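Local coordinates for protein HRI1 (Saccharomyces cerevisiae, PDB 3RBY) that is of unknown function and non-essential in yeast, but interacts with the protein HRR25 and may interact with SEC72, at residues 216-228 with 231-243. Numbering follows the deposited sequence.
Sequences NKIPQSYENLKKG and VTSNGLNWEVIEY
The C-terminal beta hairpin, strands 230-233 and 236-244 joined by a type I' turn from Ser233 to Leu236, is overlaid by the loop 216-228, and Pro219 lies on the indole of Trp238. Pro219 CD stands 3.5 Å from the centroid of the five-membered ring, a CH-pi contact over one face. The same indole gives its NE1 hydrogen to Lys217 O at 2.9 Å, a bent bond (138° at the hydrogen) with the carbonyl 24° out of the ring plane. Next to it, the Ser233 hydroxyl, turned away from its own backbone N (chi1 -175°), donates through OG to Asn216 O at 2.8 Å. Further along the loop, Leu225 sets CD2 against Val231 CG2 at 3.5 Å, while its CD1 meets Val240 CG2 on the neighbouring strand. Tyr243 lies against residues 222-226: its OH donates to Tyr222 O (3.0 Å), which sits at the ring edge, and one ring face carries both Leu225 O and the CH-pi contact of Lys226 CA. Gly228 N then bonds Val240 O at 2.8 Å as the chain turns into the hairpin. Ile218 and Tyr222 reach strands 166-173 and 176-183. A classic beta bulge, Ile241 and Glu242 opposite Val158, interrupts the pairing of strand 236-244 with strand 156-161, and one edge of the antiparallel sheet is formed by this two-residue-loop beta hairpin, with strand 230-233 outermost.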
# COMPACT_ATOMS: atom_id res chain seq x y z
N ASN A 216 -23.28 -3.74 -21.36
CA ASN A 216 -23.30 -5.00 -22.14
C ASN A 216 -22.75 -4.85 -23.57
O ASN A 216 -22.72 -5.83 -24.33
CB ASN A 216 -24.71 -5.63 -22.17
CG ASN A 216 -25.71 -4.84 -23.05
OD1 ASN A 216 -25.55 -3.64 -23.27
ND2 ASN A 216 -26.74 -5.53 -23.53
N LYS A 217 -22.33 -3.64 -23.94
CA LYS A 217 -21.68 -3.42 -25.24
C LYS A 217 -20.16 -3.43 -25.08
O LYS A 217 -19.43 -3.11 -26.02
CB LYS A 217 -22.13 -2.11 -25.88
CG LYS A 217 -23.56 -2.06 -26.41
CD LYS A 217 -23.87 -0.63 -26.90
CE LYS A 217 -25.16 -0.52 -27.73
NZ LYS A 217 -26.36 -0.21 -26.91
N ILE A 218 -19.69 -3.76 -23.88
CA ILE A 218 -18.26 -3.87 -23.60
C ILE A 218 -17.84 -5.33 -23.48
O ILE A 218 -18.39 -6.08 -22.65
CB ILE A 218 -17.89 -3.16 -22.31
CG1 ILE A 218 -18.52 -1.76 -22.30
CG2 ILE A 218 -16.39 -3.10 -22.18
CD1 ILE A 218 -17.99 -0.86 -21.21
N PRO A 219 -16.87 -5.75 -24.30
CA PRO A 219 -16.46 -7.16 -24.31
C PRO A 219 -15.91 -7.56 -22.93
O PRO A 219 -15.24 -6.75 -22.28
CB PRO A 219 -15.37 -7.21 -25.39
CG PRO A 219 -15.58 -5.93 -26.22
CD PRO A 219 -16.07 -4.92 -25.22
N GLN A 220 -16.22 -8.78 -22.49
CA GLN A 220 -15.92 -9.23 -21.13
C GLN A 220 -15.09 -10.51 -21.14
O GLN A 220 -14.79 -11.08 -20.09
CB GLN A 220 -17.24 -9.48 -20.35
CG GLN A 220 -18.05 -8.21 -20.00
CD GLN A 220 -19.57 -8.44 -20.03
OE1 GLN A 220 -20.07 -9.52 -19.66
NE2 GLN A 220 -20.30 -7.42 -20.48
N SER A 221 -14.74 -10.98 -22.34
CA SER A 221 -13.94 -12.19 -22.48
C SER A 221 -12.89 -11.96 -23.56
O SER A 221 -13.20 -11.42 -24.63
CB SER A 221 -14.83 -13.37 -22.87
OG SER A 221 -14.06 -14.49 -23.32
N TYR A 222 -11.66 -12.39 -23.31
CA TYR A 222 -10.56 -12.05 -24.20
C TYR A 222 -9.83 -13.30 -24.66
O TYR A 222 -8.70 -13.24 -25.15
CB TYR A 222 -9.65 -11.05 -23.50
CG TYR A 222 -10.50 -10.05 -22.75
CD1 TYR A 222 -10.75 -10.21 -21.40
CD2 TYR A 222 -11.13 -9.01 -23.42
CE1 TYR A 222 -11.56 -9.33 -20.72
CE2 TYR A 222 -11.94 -8.13 -22.75
CZ TYR A 222 -12.16 -8.29 -21.40
OH TYR A 222 -12.97 -7.39 -20.74
N GLU A 223 -10.52 -14.42 -24.52
CA GLU A 223 -10.03 -15.71 -24.99
C GLU A 223 -10.09 -15.82 -26.51
O GLU A 223 -11.03 -15.35 -27.16
CB GLU A 223 -10.82 -16.85 -24.34
CG GLU A 223 -10.59 -16.98 -22.84
CD GLU A 223 -9.10 -16.85 -22.47
OE1 GLU A 223 -8.33 -17.81 -22.66
OE2 GLU A 223 -8.71 -15.76 -21.98
N ASN A 224 -9.05 -16.44 -27.07
CA ASN A 224 -9.06 -16.79 -28.49
C ASN A 224 -9.31 -15.59 -29.40
O ASN A 224 -10.11 -15.64 -30.34
CB ASN A 224 -10.06 -17.92 -28.75
CG ASN A 224 -9.84 -19.12 -27.82
OD1 ASN A 224 -8.91 -19.90 -28.01
ND2 ASN A 224 -10.71 -19.26 -26.82
N LEU A 225 -8.61 -14.51 -29.09
CA LEU A 225 -8.58 -13.34 -29.94
C LEU A 225 -7.16 -13.23 -30.47
O LEU A 225 -6.28 -13.98 -30.06
CB LEU A 225 -8.95 -12.10 -29.15
CG LEU A 225 -10.38 -12.05 -28.61
CD1 LEU A 225 -10.60 -10.76 -27.83
CD2 LEU A 225 -11.37 -12.15 -29.75
N LYS A 226 -6.93 -12.30 -31.39
CA LYS A 226 -5.56 -11.95 -31.75
C LYS A 226 -5.51 -10.47 -32.06
O LYS A 226 -6.57 -9.83 -32.19
CB LYS A 226 -5.03 -12.80 -32.92
CG LYS A 226 -5.93 -12.83 -34.13
CD LYS A 226 -5.35 -13.70 -35.25
CE LYS A 226 -6.29 -13.73 -36.44
NZ LYS A 226 -7.68 -14.09 -36.02
N LYS A 227 -4.30 -9.92 -32.15
CA LYS A 227 -4.16 -8.51 -32.45
C LYS A 227 -4.79 -8.27 -33.81
O LYS A 227 -4.52 -9.00 -34.77
CB LYS A 227 -2.69 -8.09 -32.46
CG LYS A 227 -2.52 -6.58 -32.62
CD LYS A 227 -1.05 -6.16 -32.54
CE LYS A 227 -0.94 -4.63 -32.63
NZ LYS A 227 0.48 -4.14 -32.50
N GLY A 228 -5.65 -7.26 -33.89
CA GLY A 228 -6.35 -6.97 -35.13
C GLY A 228 -7.74 -7.58 -35.21
O GLY A 228 -8.54 -7.18 -36.07
N VAL A 231 -14.07 -7.52 -32.39
CA VAL A 231 -14.99 -8.14 -31.46
C VAL A 231 -16.25 -7.31 -31.41
O VAL A 231 -16.20 -6.09 -31.18
CB VAL A 231 -14.37 -8.25 -30.06
CG1 VAL A 231 -15.39 -8.83 -29.09
CG2 VAL A 231 -13.12 -9.11 -30.13
N THR A 232 -17.39 -7.97 -31.62
CA THR A 232 -18.68 -7.28 -31.57
C THR A 232 -19.50 -7.69 -30.34
O THR A 232 -19.81 -8.88 -30.13
CB THR A 232 -19.50 -7.48 -32.86
OG1 THR A 232 -18.72 -7.06 -33.99
CG2 THR A 232 -20.79 -6.66 -32.80
N SER A 233 -19.84 -6.70 -29.53
CA SER A 233 -20.66 -6.90 -28.35
C SER A 233 -21.95 -6.09 -28.50
O SER A 233 -21.93 -4.86 -28.37
CB SER A 233 -19.91 -6.45 -27.09
OG SER A 233 -20.65 -6.74 -25.92
N ASN A 234 -23.06 -6.78 -28.78
CA ASN A 234 -24.35 -6.11 -28.95
C ASN A 234 -24.30 -4.97 -29.96
O ASN A 234 -24.64 -3.82 -29.65
CB ASN A 234 -24.88 -5.60 -27.59
CG ASN A 234 -25.55 -6.70 -26.78
OD1 ASN A 234 -25.11 -7.03 -25.67
ND2 ASN A 234 -26.63 -7.28 -27.32
N GLY A 235 -23.86 -5.29 -31.17
CA GLY A 235 -23.80 -4.30 -32.23
C GLY A 235 -22.65 -3.30 -32.17
O GLY A 235 -22.41 -2.58 -33.15
N LEU A 236 -21.94 -3.23 -31.04
CA LEU A 236 -20.77 -2.36 -30.93
C LEU A 236 -19.47 -3.11 -31.27
O LEU A 236 -19.15 -4.16 -30.68
CB LEU A 236 -20.66 -1.74 -29.54
CG LEU A 236 -20.58 -0.21 -29.46
CD1 LEU A 236 -19.40 0.22 -28.62
CD2 LEU A 236 -20.51 0.46 -30.83
N ASN A 237 -18.72 -2.58 -32.24
CA ASN A 237 -17.46 -3.19 -32.66
C ASN A 237 -16.27 -2.63 -31.90
O ASN A 237 -16.16 -1.42 -31.67
CB ASN A 237 -17.25 -3.00 -34.16
CG ASN A 237 -18.27 -3.76 -34.98
OD1 ASN A 237 -19.01 -4.59 -34.46
ND2 ASN A 237 -18.30 -3.49 -36.28
N TRP A 238 -15.39 -3.53 -31.49
CA TRP A 238 -14.13 -3.14 -30.90
C TRP A 238 -13.05 -3.81 -31.68
O TRP A 238 -13.26 -4.91 -32.21
CB TRP A 238 -14.05 -3.62 -29.45
CG TRP A 238 -15.11 -3.05 -28.59
CD1 TRP A 238 -16.46 -3.32 -28.65
CD2 TRP A 238 -14.93 -2.13 -27.52
NE1 TRP A 238 -17.12 -2.60 -27.68
CE2 TRP A 238 -16.20 -1.86 -26.97
CE3 TRP A 238 -13.81 -1.49 -26.97
CZ2 TRP A 238 -16.39 -0.99 -25.89
CZ3 TRP A 238 -13.99 -0.62 -25.91
CH2 TRP A 238 -15.27 -0.37 -25.37
N GLU A 239 -11.89 -3.17 -31.74
CA GLU A 239 -10.70 -3.75 -32.34
C GLU A 239 -9.69 -4.08 -31.24
O GLU A 239 -9.44 -3.26 -30.35
CB GLU A 239 -10.08 -2.77 -33.35
CG GLU A 239 -9.00 -3.38 -34.25
CD GLU A 239 -8.16 -2.33 -34.98
OE1 GLU A 239 -7.07 -2.69 -35.49
OE2 GLU A 239 -8.59 -1.14 -35.02
N VAL A 240 -9.13 -5.29 -31.28
CA VAL A 240 -8.02 -5.65 -30.40
C VAL A 240 -6.75 -4.96 -30.90
O VAL A 240 -6.15 -5.41 -31.89
CB VAL A 240 -7.75 -7.16 -30.43
CG1 VAL A 240 -6.47 -7.47 -29.64
CG2 VAL A 240 -8.95 -7.94 -29.87
N ILE A 241 -6.34 -3.88 -30.24
CA ILE A 241 -5.16 -3.14 -30.73
C ILE A 241 -3.86 -3.57 -30.05
O ILE A 241 -2.76 -3.09 -30.37
CB ILE A 241 -5.35 -1.63 -30.58
CG1 ILE A 241 -5.40 -1.25 -29.09
CG2 ILE A 241 -6.62 -1.18 -31.30
CD1 ILE A 241 -5.42 0.27 -28.80
N GLU A 242 -4.00 -4.47 -29.08
CA GLU A 242 -2.86 -5.03 -28.36
C GLU A 242 -3.25 -6.42 -27.84
O GLU A 242 -4.34 -6.61 -27.27
CB GLU A 242 -2.45 -4.10 -27.20
CG GLU A 242 -1.27 -4.63 -26.38
CD GLU A 242 -0.84 -3.69 -25.25
OE1 GLU A 242 -1.34 -2.53 -25.20
OE2 GLU A 242 -0.01 -4.10 -24.42
N TYR A 243 -2.37 -7.39 -28.04
CA TYR A 243 -2.62 -8.74 -27.57
C TYR A 243 -1.34 -9.48 -27.18
O TYR A 243 -0.81 -10.29 -27.96
CB TYR A 243 -3.39 -9.54 -28.64
CG TYR A 243 -4.13 -10.74 -28.08
CD1 TYR A 243 -5.37 -10.59 -27.48
CD2 TYR A 243 -3.58 -12.02 -28.15
CE1 TYR A 243 -6.07 -11.68 -26.97
CE2 TYR A 243 -4.27 -13.13 -27.64
CZ TYR A 243 -5.51 -12.95 -27.05
OH TYR A 243 -6.20 -14.04 -26.54